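Local coordinates for malonyl CoA-acyl carrier protein transacylase (Mycobacterium tuberculosis, PDB 2QC3) that transfers the malonyl group from malonyl-CoA to holo acyl carrier protein, a step of fatty acid biosynthesis, at residues T14-S19 with G46-T51; W34-A38 with A107-A112; V65-L69 with I96-I101; A102-A106 with N212-A216. All coordinates share one frame; numbering follows the deposited sequence.

Overall arrangement
Following the chain from the N terminus, contact 1 opens in the loop after strand 2-7 and closes at the end of helix 42-47. Before it closes, contact 2 opens on helix 27-37, so the two cross; contact 2 closes only at the start of helix 107-125. Contact 3, between helices 57-77 and 94-101, is nested inside the loop of contact 2. Contact 4 opens at 102-106, just before contact 2 closes, crosses it, and ends after helix 203-211. Contact 3 touches all the others: Ala67 meets Met17 and Leu18 of contact 1, Leu69 meets Trp34 of contact 2, and Tyr99 O probably accepts a bond from Val104 N of contact 4.

Contact 1 of 4, residues T14-S19 with G46-T51; sequences TEGMLS and GTTAST
The carboxylate of Glu15 is the flat side-chain group of this contact, and Thr51 meets it at a single oxygen, OE1, on the anti side. Two donors converge there. Thr51 N reaches Glu15 OE1 at 3.1 Å and only 16° out of the carboxylate plane, whereas Thr51 OG1 donates to Glu15 OE1 at 3.0 Å from 32° out of that plane. The two side chains cross at about a right angle, and Glu15 CG comes tightly to Thr51 OG1 at 3.1 Å. With CG between its own N and carbonyl carbon (chi1 50°), the otherwise extended glutamate chain turns over to Thr51; Glu15 CB then lies 3.3 Å from Ala49 O. Glu15 N adds a weak bond to Thr51 OG1.

A backbone bond fixes the other end: Leu18 N donates almost straight to Gly46 O at 2.9 Å. Met17 N is also close to Gly46 O, but its angle is poor. The chain reaches this carbonyl through a type II turn, Thr14 to Met17, with Gly16 at positive phi, running into a type I turn from Gly16 to Ser19. Leu18 CG packs 3.8 Å from Gly46 CA, and a water joins Ser19 OG to Thr47 O, to which it donates at 2.6 Å.

Helix 51-54 begins here: Ser50 is its N-cap, with OG bonded to Glu53 N, and Glu15 supplies an acceptor for the amide of Thr51. The loop after strand 2-7 is thereby joined to the end of helix 42-47, while Met17 and Leu18 pack on Ala67 of helix 57-77.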
ATOM      1  N   THR A  14       6.193   6.484   9.854  1.00 46.88           N
ATOM      2  CA  THR A  14       6.588   7.017  11.156  1.00 47.54           C
ATOM      3  C   THR A  14       7.793   7.941  10.994  1.00 47.90           C
ATOM      4  O   THR A  14       8.617   7.744  10.100  1.00 47.56           O
ATOM      5  CB  THR A  14       6.973   5.886  12.137  1.00 47.21           C
ATOM      6  OG1 THR A  14       8.033   5.102  11.573  1.00 46.08           O
ATOM      7  CG2 THR A  14       5.781   4.988  12.413  1.00 47.61           C
ATOM      8  N   GLU A  15       7.899   8.947  11.858  1.00 48.18           N
ATOM      9  CA  GLU A  15       9.018   9.881  11.784  1.00 48.23           C
ATOM     10  C   GLU A  15      10.361   9.153  11.826  1.00 46.66           C
ATOM     11  O   GLU A  15      10.522   8.158  12.536  1.00 46.57           O
ATOM     12  CB  GLU A  15       8.930  10.913  12.916  1.00 50.41           C
ATOM     13  CG  GLU A  15       8.712  10.329  14.302  1.00 53.21           C
ATOM     14  CD  GLU A  15       8.475  11.405  15.356  1.00 55.20           C
ATOM     15  OE1 GLU A  15       7.479  12.156  15.241  1.00 53.59           O
ATOM     16  OE2 GLU A  15       9.288  11.500  16.300  1.00 57.05           O
ATOM     17  N   GLY A  16      11.314   9.645  11.040  1.00 44.83           N
ATOM     18  CA  GLY A  16      12.633   9.039  10.987  1.00 44.48           C
ATOM     19  C   GLY A  16      12.668   7.687  10.297  1.00 43.59           C
ATOM     20  O   GLY A  16      13.683   6.993  10.350  1.00 43.73           O
ATOM     21  N   MET A  17      11.573   7.314   9.640  1.00 42.48           N
ATOM     22  CA  MET A  17      11.489   6.027   8.950  1.00 42.48           C
ATOM     23  C   MET A  17      12.577   5.788   7.897  1.00 41.89           C
ATOM     24  O   MET A  17      12.906   4.641   7.591  1.00 41.75           O
ATOM     25  CB  MET A  17      10.105   5.865   8.308  1.00 42.31           C
ATOM     26  CG  MET A  17       9.743   6.946   7.299  1.00 43.63           C
ATOM     27  SD  MET A  17       8.048   6.798   6.685  1.00 45.28           S
ATOM     28  CE  MET A  17       8.286   5.626   5.357  1.00 42.16           C
ATOM     29  N   LEU A  18      13.139   6.859   7.345  1.00 41.59           N
ATOM     30  CA  LEU A  18      14.180   6.720   6.332  1.00 41.53           C
ATOM     31  C   LEU A  18      15.600   6.799   6.886  1.00 43.34           C
ATOM     32  O   LEU A  18      16.558   6.443   6.197  1.00 43.28           O
ATOM     33  CB  LEU A  18      14.024   7.794   5.254  1.00 40.63           C
ATOM     34  CG  LEU A  18      12.821   7.731   4.319  1.00 39.09           C
ATOM     35  CD1 LEU A  18      12.975   8.798   3.243  1.00 37.09           C
ATOM     36  CD2 LEU A  18      12.731   6.350   3.688  1.00 39.81           C
ATOM     37  N   SER A  19      15.736   7.268   8.124  1.00 44.86           N
ATOM     38  CA  SER A  19      17.051   7.406   8.752  1.00 46.50           C
ATOM     39  C   SER A  19      17.947   6.186   8.593  1.00 46.54           C
ATOM     40  O   SER A  19      19.058   6.284   8.075  1.00 47.01           O
ATOM     41  CB  SER A  19      16.897   7.729  10.237  1.00 46.31           C
ATOM     42  OG  SER A  19      16.302   8.999  10.402  1.00 47.13           O
ATOM     43  N   GLY A  46      11.321  12.119   5.640  1.00 42.40           N
ATOM     44  CA  GLY A  46      11.505  10.797   6.209  1.00 42.49           C
ATOM     45  C   GLY A  46      12.476  10.709   7.371  1.00 43.63           C
ATOM     46  O   GLY A  46      12.639   9.640   7.958  1.00 42.49           O
ATOM     47  N   THR A  47      13.122  11.819   7.712  1.00 45.13           N
ATOM     48  CA  THR A  47      14.075  11.815   8.815  1.00 47.44           C
ATOM     49  C   THR A  47      13.684  12.736   9.966  1.00 48.75           C
ATOM     50  O   THR A  47      13.446  12.272  11.082  1.00 49.01           O
ATOM     51  CB  THR A  47      15.501  12.198   8.337  1.00 46.97           C
ATOM     52  OG1 THR A  47      15.473  13.479   7.694  1.00 46.92           O
ATOM     53  CG2 THR A  47      16.032  11.159   7.368  1.00 45.92           C
ATOM     54  N   THR A  48      13.596  14.034   9.693  1.00 50.39           N
ATOM     55  CA  THR A  48      13.260  15.010  10.728  1.00 52.24           C
ATOM     56  C   THR A  48      11.775  15.335  10.907  1.00 53.61           C
ATOM     57  O   THR A  48      11.320  15.533  12.033  1.00 54.99           O
ATOM     58  CB  THR A  48      14.020  16.332  10.493  1.00 51.49           C
ATOM     59  OG1 THR A  48      13.694  16.851   9.198  1.00 53.26           O
ATOM     60  CG2 THR A  48      15.521  16.100  10.575  1.00 51.86           C
ATOM     61  N   ALA A  49      11.023  15.393   9.811  1.00 54.04           N
ATOM     62  CA  ALA A  49       9.598  15.715   9.878  1.00 54.22           C
ATOM     63  C   ALA A  49       8.872  14.963  10.990  1.00 54.39           C
ATOM     64  O   ALA A  49       9.248  13.849  11.353  1.00 54.41           O
ATOM     65  CB  ALA A  49       8.932  15.428   8.534  1.00 53.20           C
ATOM     66  N   SER A  50       7.824  15.584  11.524  1.00 54.90           N
ATOM     67  CA  SER A  50       7.035  14.989  12.598  1.00 55.33           C
ATOM     68  C   SER A  50       6.010  13.998  12.056  1.00 55.96           C
ATOM     69  O   SER A  50       5.492  14.162  10.951  1.00 55.27           O
ATOM     70  CB  SER A  50       6.308  16.081  13.380  1.00 54.94           C
ATOM     71  OG  SER A  50       5.378  16.751  12.549  1.00 55.11           O
ATOM     72  N   THR A  51       5.719  12.970  12.845  1.00 56.37           N
ATOM     73  CA  THR A  51       4.753  11.955  12.448  1.00 56.63           C
ATOM     74  C   THR A  51       3.460  12.615  11.983  1.00 55.64           C
ATOM     75  O   THR A  51       2.765  12.097  11.111  1.00 55.05           O
ATOM     76  CB  THR A  51       4.434  11.001  13.619  1.00 57.52           C
ATOM     77  OG1 THR A  51       5.608  10.249  13.953  1.00 59.88           O
ATOM     78  CG2 THR A  51       3.318  10.039  13.240  1.00 59.57           C
TER
HETATM   79  O   HOH W   1      15.826  11.210  11.436  1.00 72.67           O

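Contact 2 of 4, residues W34-A38 with A107-A112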
ATOM      1  N   TRP A  34      14.621  11.121  -6.207  1.00 37.23           N
ATOM      2  CA  TRP A  34      13.190  10.912  -6.008  1.00 36.13           C
ATOM      3  C   TRP A  34      12.508  12.163  -5.468  1.00 37.08           C
ATOM      4  O   TRP A  34      11.329  12.407  -5.749  1.00 36.93           O
ATOM      5  CB  TRP A  34      12.955   9.724  -5.065  1.00 34.84           C
ATOM      6  CG  TRP A  34      13.457   8.423  -5.630  1.00 33.95           C
ATOM      7  CD1 TRP A  34      13.804   8.177  -6.925  1.00 33.12           C
ATOM      8  CD2 TRP A  34      13.652   7.189  -4.921  1.00 33.90           C
ATOM      9  NE1 TRP A  34      14.201   6.871  -7.072  1.00 33.46           N
ATOM     10  CE2 TRP A  34      14.116   6.240  -5.860  1.00 31.97           C
ATOM     11  CE3 TRP A  34      13.474   6.792  -3.590  1.00 32.92           C
ATOM     12  CZ2 TRP A  34      14.412   4.917  -5.510  1.00 32.63           C
ATOM     13  CZ3 TRP A  34      13.768   5.470  -3.240  1.00 33.55           C
ATOM     14  CH2 TRP A  34      14.229   4.550  -4.200  1.00 31.74           C
ATOM     15  N   SER A  35      13.246  12.952  -4.692  1.00 36.77           N
ATOM     16  CA  SER A  35      12.709  14.188  -4.138  1.00 37.96           C
ATOM     17  C   SER A  35      12.430  15.146  -5.285  1.00 39.30           C
ATOM     18  O   SER A  35      11.519  15.970  -5.218  1.00 40.29           O
ATOM     19  CB  SER A  35      13.711  14.833  -3.178  1.00 36.43           C
ATOM     20  OG  SER A  35      13.753  14.146  -1.945  1.00 34.91           O
ATOM     21  N   LYS A  36      13.232  15.028  -6.337  1.00 40.35           N
ATOM     22  CA  LYS A  36      13.092  15.872  -7.512  1.00 42.83           C
ATOM     23  C   LYS A  36      11.892  15.427  -8.336  1.00 42.97           C
ATOM     24  O   LYS A  36      11.068  16.247  -8.734  1.00 42.66           O
ATOM     25  CB  LYS A  36      14.359  15.792  -8.363  1.00 43.20           C
ATOM     26  CG  LYS A  36      14.392  16.756  -9.536  1.00 45.24           C
ATOM     27  CD  LYS A  36      15.717  16.643 -10.277  1.00 46.51           C
ATOM     28  CE  LYS A  36      15.780  17.583 -11.464  1.00 48.51           C
ATOM     29  NZ  LYS A  36      17.078  17.449 -12.196  1.00 50.09           N
ATOM     30  N   ALA A  37      11.803  14.123  -8.582  1.00 44.23           N
ATOM     31  CA  ALA A  37      10.709  13.548  -9.363  1.00 44.49           C
ATOM     32  C   ALA A  37       9.350  13.815  -8.725  1.00 43.87           C
ATOM     33  O   ALA A  37       8.362  14.027  -9.423  1.00 45.14           O
ATOM     34  CB  ALA A  37      10.920  12.038  -9.526  1.00 44.56           C
ATOM     35  N   ALA A  38       9.310  13.798  -7.396  1.00 43.84           N
ATOM     36  CA  ALA A  38       8.078  14.030  -6.649  1.00 42.76           C
ATOM     37  C   ALA A  38       7.988  15.471  -6.154  1.00 43.74           C
ATOM     38  O   ALA A  38       7.028  15.842  -5.471  1.00 42.39           O
ATOM     39  CB  ALA A  38       8.004  13.077  -5.468  1.00 41.32           C
ATOM     40  N   ALA A 107      11.726   3.161 -10.336  1.00 25.31           N
ATOM     41  CA  ALA A 107      11.587   3.652  -8.968  1.00 26.47           C
ATOM     42  C   ALA A 107      11.336   5.159  -8.882  1.00 26.99           C
ATOM     43  O   ALA A 107      10.500   5.612  -8.099  1.00 25.55           O
ATOM     44  CB  ALA A 107      12.826   3.287  -8.144  1.00 24.44           C
ATOM     45  N   ASP A 108      12.064   5.934  -9.677  1.00 27.99           N
ATOM     46  CA  ASP A 108      11.884   7.377  -9.655  1.00 29.49           C
ATOM     47  C   ASP A 108      10.477   7.736 -10.123  1.00 28.07           C
ATOM     48  O   ASP A 108       9.834   8.611  -9.544  1.00 26.37           O
ATOM     49  CB  ASP A 108      12.954   8.066 -10.515  1.00 33.07           C
ATOM     50  CG  ASP A 108      12.845   7.728 -11.990  1.00 36.28           C
ATOM     51  OD1 ASP A 108      12.458   6.593 -12.333  1.00 37.24           O
ATOM     52  OD2 ASP A 108      13.171   8.610 -12.811  1.00 40.21           O
ATOM     53  N   ASP A 109       9.985   7.047 -11.150  1.00 27.13           N
ATOM     54  CA  ASP A 109       8.641   7.312 -11.644  1.00 25.56           C
ATOM     55  C   ASP A 109       7.602   6.833 -10.633  1.00 25.26           C
ATOM     56  O   ASP A 109       6.542   7.439 -10.488  1.00 25.10           O
ATOM     57  CB  ASP A 109       8.406   6.627 -12.996  1.00 26.90           C
ATOM     58  CG  ASP A 109       9.161   7.301 -14.134  1.00 29.03           C
ATOM     59  OD1 ASP A 109       9.344   8.538 -14.081  1.00 29.03           O
ATOM     60  OD2 ASP A 109       9.559   6.600 -15.087  1.00 29.50           O
ATOM     61  N   ALA A 110       7.909   5.745  -9.932  1.00 24.19           N
ATOM     62  CA  ALA A 110       6.988   5.210  -8.930  1.00 23.40           C
ATOM     63  C   ALA A 110       6.769   6.233  -7.815  1.00 22.49           C
ATOM     64  O   ALA A 110       5.632   6.503  -7.418  1.00 20.75           O
ATOM     65  CB  ALA A 110       7.538   3.903  -8.345  1.00 20.41           C
ATOM     66  N   VAL A 111       7.859   6.800  -7.306  1.00 23.26           N
ATOM     67  CA  VAL A 111       7.746   7.783  -6.238  1.00 22.98           C
ATOM     68  C   VAL A 111       6.990   9.029  -6.687  1.00 22.55           C
ATOM     69  O   VAL A 111       6.134   9.529  -5.961  1.00 21.78           O
ATOM     70  CB  VAL A 111       9.126   8.184  -5.702  1.00 22.91           C
ATOM     71  CG1 VAL A 111       8.984   9.309  -4.686  1.00 21.15           C
ATOM     72  CG2 VAL A 111       9.792   6.967  -5.050  1.00 22.32           C
ATOM     73  N   ALA A 112       7.300   9.521  -7.884  1.00 23.30           N
ATOM     74  CA  ALA A 112       6.626  10.702  -8.421  1.00 23.42           C
ATOM     75  C   ALA A 112       5.140  10.415  -8.656  1.00 23.93           C
ATOM     76  O   ALA A 112       4.296  11.287  -8.451  1.00 22.42           O
ATOM     77  CB  ALA A 112       7.282  11.135  -9.728  1.00 23.31           C
TER
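Trp34 meets Val111 through a CH-pi contact: Val111 CG2 stands over one indole face, 4.2 Å from the centroid of the five-membered ring and 28° off its normal. This methyl lies anti to the carbonyl carbon of Val111, which leaves CG1, anti to the backbone N (chi1 174°), to pack against Ala38 CB at 4.0 Å and against Trp34 CB.

Further apolar contacts come from alanines. Ala107 CB approaches Trp34 CZ2 at 3.5 Å, and Ala37 CB meets Ala112 CB at 3.8 Å. Asp108 CA lies 3.4 Å from Trp34 CD1 in an oblique approach, its carboxylate leading away from the ring.

The polar atoms near the interface do not bond across it: Trp34 NE1 and Asp108 N, 3.5 Å apart, are both donors. Ala37 O abuts the methyl Ala112 CB at 3.1 Å.

A CA separation of 4.0 Å between Ala38 and Ala112 brings the residue just past helix 27-37 against helix 107-125; the helices themselves meet through Ala37 with Ala112 and Trp34 with Ala107 and Val111. The Trp34 side chain also touches Leu69 and Leu70 of helix 57-77 and Leu42 of helix 42-47, so helices 27-37, 57-77 and 107-125 pack together around it in the acyl transferase domain.

Contact 3 of 4, residues V65-L69 with I96-I101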
ATOM      1  N   VAL A  65       6.367   4.816  -0.340  1.00 25.29           N
ATOM      2  CA  VAL A  65       6.878   4.164  -1.539  1.00 24.67           C
ATOM      3  C   VAL A  65       8.396   4.332  -1.589  1.00 26.07           C
ATOM      4  O   VAL A  65       9.114   3.408  -1.966  1.00 23.79           O
ATOM      5  CB  VAL A  65       6.241   4.758  -2.834  1.00 25.26           C
ATOM      6  CG1 VAL A  65       6.979   4.247  -4.067  1.00 25.24           C
ATOM      7  CG2 VAL A  65       4.770   4.359  -2.921  1.00 20.91           C
ATOM      8  N   ALA A  66       8.882   5.511  -1.194  1.00 25.88           N
ATOM      9  CA  ALA A  66      10.324   5.779  -1.195  1.00 27.56           C
ATOM     10  C   ALA A  66      11.059   4.827  -0.239  1.00 26.99           C
ATOM     11  O   ALA A  66      12.096   4.265  -0.587  1.00 28.15           O
ATOM     12  CB  ALA A  66      10.594   7.240  -0.794  1.00 27.01           C
ATOM     13  N   ALA A  67      10.519   4.655   0.960  1.00 26.43           N
ATOM     14  CA  ALA A  67      11.119   3.769   1.952  1.00 27.43           C
ATOM     15  C   ALA A  67      11.149   2.347   1.401  1.00 27.74           C
ATOM     16  O   ALA A  67      12.157   1.638   1.512  1.00 27.66           O
ATOM     17  CB  ALA A  67      10.315   3.804   3.240  1.00 24.93           C
ATOM     18  N   THR A  68      10.037   1.940   0.799  1.00 26.93           N
ATOM     19  CA  THR A  68       9.939   0.604   0.237  1.00 25.60           C
ATOM     20  C   THR A  68      10.962   0.324  -0.846  1.00 25.05           C
ATOM     21  O   THR A  68      11.623  -0.718  -0.830  1.00 24.39           O
ATOM     22  CB  THR A  68       8.528   0.317  -0.330  1.00 23.87           C
ATOM     23  OG1 THR A  68       7.599   0.232   0.753  1.00 24.17           O
ATOM     24  CG2 THR A  68       8.509  -1.016  -1.095  1.00 23.12           C
ATOM     25  N   LEU A  69      11.102   1.258  -1.777  1.00 24.29           N
ATOM     26  CA  LEU A  69      12.028   1.073  -2.875  1.00 25.59           C
ATOM     27  C   LEU A  69      13.499   1.184  -2.481  1.00 25.87           C
ATOM     28  O   LEU A  69      14.348   0.565  -3.115  1.00 26.82           O
ATOM     29  CB  LEU A  69      11.669   2.030  -4.019  1.00 22.59           C
ATOM     30  CG  LEU A  69      10.214   1.811  -4.484  1.00 24.15           C
ATOM     31  CD1 LEU A  69       9.903   2.667  -5.711  1.00 21.26           C
ATOM     32  CD2 LEU A  69       9.995   0.324  -4.796  1.00 21.22           C
ATOM     33  N   ILE A  96       1.983   0.812  -5.886  1.00 21.20           N
ATOM     34  CA  ILE A  96       2.924   1.523  -6.755  1.00 20.93           C
ATOM     35  C   ILE A  96       4.335   0.981  -6.548  1.00 20.27           C
ATOM     36  O   ILE A  96       5.079   0.781  -7.508  1.00 19.57           O
ATOM     37  CB  ILE A  96       2.897   3.057  -6.494  1.00 20.47           C
ATOM     38  CG1 ILE A  96       1.566   3.639  -6.996  1.00 23.00           C
ATOM     39  CG2 ILE A  96       4.053   3.730  -7.208  1.00 19.67           C
ATOM     40  CD1 ILE A  96       1.366   5.120  -6.686  1.00 22.81           C
ATOM     41  N   ALA A  97       4.690   0.741  -5.289  1.00 20.25           N
ATOM     42  CA  ALA A  97       5.997   0.191  -4.954  1.00 20.38           C
ATOM     43  C   ALA A  97       6.063  -1.244  -5.483  1.00 18.79           C
ATOM     44  O   ALA A  97       7.081  -1.666  -6.042  1.00 18.69           O
ATOM     45  CB  ALA A  97       6.203   0.213  -3.437  1.00 20.34           C
ATOM     46  N   ALA A  98       4.972  -1.987  -5.315  1.00 18.74           N
ATOM     47  CA  ALA A  98       4.905  -3.368  -5.801  1.00 20.01           C
ATOM     48  C   ALA A  98       5.136  -3.404  -7.309  1.00 20.87           C
ATOM     49  O   ALA A  98       5.808  -4.303  -7.825  1.00 20.85           O
ATOM     50  CB  ALA A  98       3.549  -3.982  -5.474  1.00 18.12           C
ATOM     51  N   TYR A  99       4.572  -2.428  -8.016  1.00 20.47           N
ATOM     52  CA  TYR A  99       4.731  -2.350  -9.463  1.00 20.93           C
ATOM     53  C   TYR A  99       6.196  -2.158  -9.831  1.00 22.53           C
ATOM     54  O   TYR A  99       6.696  -2.780 -10.768  1.00 22.02           O
ATOM     55  CB  TYR A  99       3.898  -1.197 -10.030  1.00 22.48           C
ATOM     56  CG  TYR A  99       2.465  -1.563 -10.310  1.00 21.68           C
ATOM     57  CD1 TYR A  99       1.765  -2.415  -9.457  1.00 22.05           C
ATOM     58  CD2 TYR A  99       1.798  -1.047 -11.423  1.00 24.05           C
ATOM     59  CE1 TYR A  99       0.445  -2.745  -9.699  1.00 20.41           C
ATOM     60  CE2 TYR A  99       0.466  -1.371 -11.675  1.00 22.50           C
ATOM     61  CZ  TYR A  99      -0.200  -2.221 -10.811  1.00 20.63           C
ATOM     62  OH  TYR A  99      -1.510  -2.559 -11.044  1.00 19.92           O
ATOM     63  N   ALA A 100       6.880  -1.289  -9.094  1.00 22.42           N
ATOM     64  CA  ALA A 100       8.291  -1.037  -9.348  1.00 23.15           C
ATOM     65  C   ALA A 100       9.093  -2.292  -9.006  1.00 23.28           C
ATOM     66  O   ALA A 100      10.028  -2.657  -9.715  1.00 24.16           O
ATOM     67  CB  ALA A 100       8.777   0.146  -8.513  1.00 24.65           C
ATOM     68  N   ILE A 101       8.724  -2.960  -7.919  1.00 22.44           N
ATOM     69  CA  ILE A 101       9.431  -4.169  -7.530  1.00 22.66           C
ATOM     70  C   ILE A 101       9.281  -5.207  -8.639  1.00 22.45           C
ATOM     71  O   ILE A 101      10.246  -5.873  -9.006  1.00 21.64           O
ATOM     72  CB  ILE A 101       8.894  -4.715  -6.187  1.00 20.47           C
ATOM     73  CG1 ILE A 101       9.358  -3.793  -5.051  1.00 21.80           C
ATOM     74  CG2 ILE A 101       9.380  -6.152  -5.958  1.00 21.16           C
ATOM     75  CD1 ILE A 101       8.673  -4.051  -3.705  1.00 22.49           C
TER
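Thr68 presses its methyl against Ala97, CG2 to CB at 3.5 Å, the closest meeting of side chains between the two helices. CG2 lies anti to the backbone N of Thr68 (chi1 -69° for OG1), an orientation that turns the methyl to the partner helix and also brings it 4.0 Å from Ile101 CD1, the two side chains crossing at about a right angle. Leu69 CD2 fits among three residues: Ala97 O at 3.7 Å, Ala100 CB at 3.9 Å and, more loosely, Ile101 CG1. At the other end Val65 divides its branches, CG1 facing Ala97 CB at 4.2 Å and CG2 facing Ile96 CB at the same distance.

The axes of the short segments come within 9.5 Å at a signed crossing angle of -28°, with Ala97 and Ala100 on the facing side.

One shell farther out, Thr68 OG1 has Pro270 O as its stronger partner, with Ile64 O of its own helix a second acceptor within reach of the same proton. The buried hydroxyl is thereby satisfied, which would favour this side-chain rotation. Ala110 of helix 107-125 touches both Leu69 and Ile96, so a third helix packs beside the pair.

Helix 94-101 starts at the last glycine of Gly90-Ser92-Gly94, a pattern consistent with a nucleophile elbow. The side chain of Ile96 lies about 9 Å from those of Ser92 and His195, the probable active-site pair, and the packing seats the helix that leads out of that turn against helix 57-77.

Contact 4 of 4, residues A102-A106 with N212-A216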
ATOM      1  N   ALA A 102       8.074  -5.309  -9.190  1.00 22.90           N
ATOM      2  CA  ALA A 102       7.790  -6.258 -10.260  1.00 23.08           C
ATOM      3  C   ALA A 102       8.232  -5.769 -11.639  1.00 23.27           C
ATOM      4  O   ALA A 102       7.883  -6.374 -12.653  1.00 24.19           O
ATOM      5  CB  ALA A 102       6.298  -6.592 -10.279  1.00 21.82           C
ATOM      6  N   GLY A 103       8.978  -4.666 -11.672  1.00 22.80           N
ATOM      7  CA  GLY A 103       9.495  -4.142 -12.926  1.00 23.12           C
ATOM      8  C   GLY A 103       8.559  -3.451 -13.904  1.00 24.79           C
ATOM      9  O   GLY A 103       8.924  -3.236 -15.059  1.00 24.48           O
ATOM     10  N   VAL A 104       7.366  -3.077 -13.461  1.00 24.37           N
ATOM     11  CA  VAL A 104       6.431  -2.411 -14.356  1.00 23.77           C
ATOM     12  C   VAL A 104       6.804  -0.949 -14.560  1.00 23.51           C
ATOM     13  O   VAL A 104       6.640  -0.410 -15.652  1.00 24.06           O
ATOM     14  CB  VAL A 104       4.992  -2.519 -13.815  1.00 22.78           C
ATOM     15  CG1 VAL A 104       4.037  -1.691 -14.667  1.00 23.07           C
ATOM     16  CG2 VAL A 104       4.561  -3.976 -13.821  1.00 22.06           C
ATOM     17  N   ILE A 105       7.314  -0.315 -13.506  1.00 24.22           N
ATOM     18  CA  ILE A 105       7.704   1.090 -13.565  1.00 24.07           C
ATOM     19  C   ILE A 105       9.022   1.333 -12.833  1.00 25.40           C
ATOM     20  O   ILE A 105       9.369   0.599 -11.906  1.00 24.97           O
ATOM     21  CB  ILE A 105       6.622   2.000 -12.926  1.00 25.04           C
ATOM     22  CG1 ILE A 105       6.325   1.531 -11.499  1.00 26.08           C
ATOM     23  CG2 ILE A 105       5.353   1.990 -13.774  1.00 23.53           C
ATOM     24  CD1 ILE A 105       5.259   2.360 -10.783  1.00 24.06           C
ATOM     25  N   ALA A 106       9.747   2.371 -13.250  1.00 25.26           N
ATOM     26  CA  ALA A 106      11.020   2.730 -12.627  1.00 26.57           C
ATOM     27  C   ALA A 106      10.756   3.304 -11.240  1.00 26.09           C
ATOM     28  O   ALA A 106       9.693   3.872 -10.997  1.00 25.68           O
ATOM     29  CB  ALA A 106      11.760   3.760 -13.491  1.00 25.91           C
ATOM     30  N   ASN A 212       1.556   8.925 -18.843  1.00 31.16           N
ATOM     31  CA  ASN A 212       2.781   9.515 -19.375  1.00 32.92           C
ATOM     32  C   ASN A 212       4.056   8.822 -18.902  1.00 33.85           C
ATOM     33  O   ASN A 212       5.153   9.151 -19.350  1.00 34.04           O
ATOM     34  CB  ASN A 212       2.844  10.995 -18.999  1.00 35.55           C
ATOM     35  CG  ASN A 212       1.984  11.855 -19.895  1.00 37.17           C
ATOM     36  OD1 ASN A 212       2.346  12.132 -21.038  1.00 38.42           O
ATOM     37  ND2 ASN A 212       0.829  12.268 -19.388  1.00 38.36           N
ATOM     38  N   ILE A 213       3.909   7.870 -17.991  1.00 32.97           N
ATOM     39  CA  ILE A 213       5.053   7.140 -17.455  1.00 32.87           C
ATOM     40  C   ILE A 213       5.425   5.962 -18.350  1.00 31.67           C
ATOM     41  O   ILE A 213       4.551   5.299 -18.897  1.00 31.82           O
ATOM     42  CB  ILE A 213       4.735   6.595 -16.039  1.00 33.02           C
ATOM     43  CG1 ILE A 213       4.515   7.760 -15.075  1.00 34.56           C
ATOM     44  CG2 ILE A 213       5.860   5.701 -15.548  1.00 33.07           C
ATOM     45  CD1 ILE A 213       3.975   7.326 -13.719  1.00 35.72           C
ATOM     46  N   ALA A 214       6.723   5.708 -18.494  1.00 30.27           N
ATOM     47  CA  ALA A 214       7.199   4.585 -19.296  1.00 31.91           C
ATOM     48  C   ALA A 214       6.977   3.307 -18.489  1.00 31.08           C
ATOM     49  O   ALA A 214       7.349   3.232 -17.317  1.00 32.03           O
ATOM     50  CB  ALA A 214       8.691   4.752 -19.620  1.00 31.52           C
ATOM     51  N   THR A 215       6.376   2.304 -19.114  1.00 30.81           N
ATOM     52  CA  THR A 215       6.100   1.050 -18.429  1.00 30.67           C
ATOM     53  C   THR A 215       6.655  -0.167 -19.157  1.00 30.38           C
ATOM     54  O   THR A 215       7.141  -0.074 -20.282  1.00 29.37           O
ATOM     55  CB  THR A 215       4.585   0.841 -18.255  1.00 32.13           C
ATOM     56  OG1 THR A 215       3.969   0.737 -19.546  1.00 29.94           O
ATOM     57  CG2 THR A 215       3.967   2.013 -17.493  1.00 28.95           C
ATOM     58  N   ALA A 216       6.580  -1.312 -18.492  1.00 30.51           N
ATOM     59  CA  ALA A 216       7.049  -2.571 -19.053  1.00 29.52           C
ATOM     60  C   ALA A 216       6.215  -3.690 -18.447  1.00 29.19           C
ATOM     61  O   ALA A 216       5.650  -3.531 -17.362  1.00 28.75           O
ATOM     62  CB  ALA A 216       8.517  -2.775 -18.728  1.00 28.25           C
TER
HETATM   63  O   HOH W   2       8.917   4.223 -15.463  1.00 28.52           O
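Val104 O takes two approaches from the facing loop: a hydrogen bond from Ala216 N at 3.0 Å and a CA-H...O contact from Thr215 CA at 3.2 Å. The hydrogen bond is bent, 137° at the hydrogen, and its donor is tilted 19° from the carbonyl plane. The carbonyl belongs to a chain leaving a Schellman motif, in which Gly103, at positive phi, ends helix 94-101, with Val104 N probably bonded to Tyr99 O and Gly103 N to Ala100 O. In the reverse direction Val104 CA makes a CA-H...O contact of 3.3 Å with Ala216 O, so the backbones run alongside each other here, joined by one bent hydrogen bond and two CA-H...O contacts, although neither is a regular strand.

Side chains pack beside this pairing. Ile105 CG2 approaches Thr215 CG2 at 4.0 Å and Ile213 CG2 at 4.1 Å. Because Ile105 CG1 stands between its own N and carbonyl carbon (chi1 55°), CG2 is left to meet the other loop, while CD1 extends to Ala110 of helix 107-125. Ala216 CB rests 3.7 Å from Gly103 O.

Met238 of helix 234-243 touches Val104, Ile105 and Thr215, covering both loops together. The contact joins the connection between helices 94-101 and 107-125 to the loop that follows helix 203-211. At its far end a water accepts from Ala106 N, the N-cap residue of helix 107-125, at 3.0 Å and donates to Ala214 O at 2.6 Å.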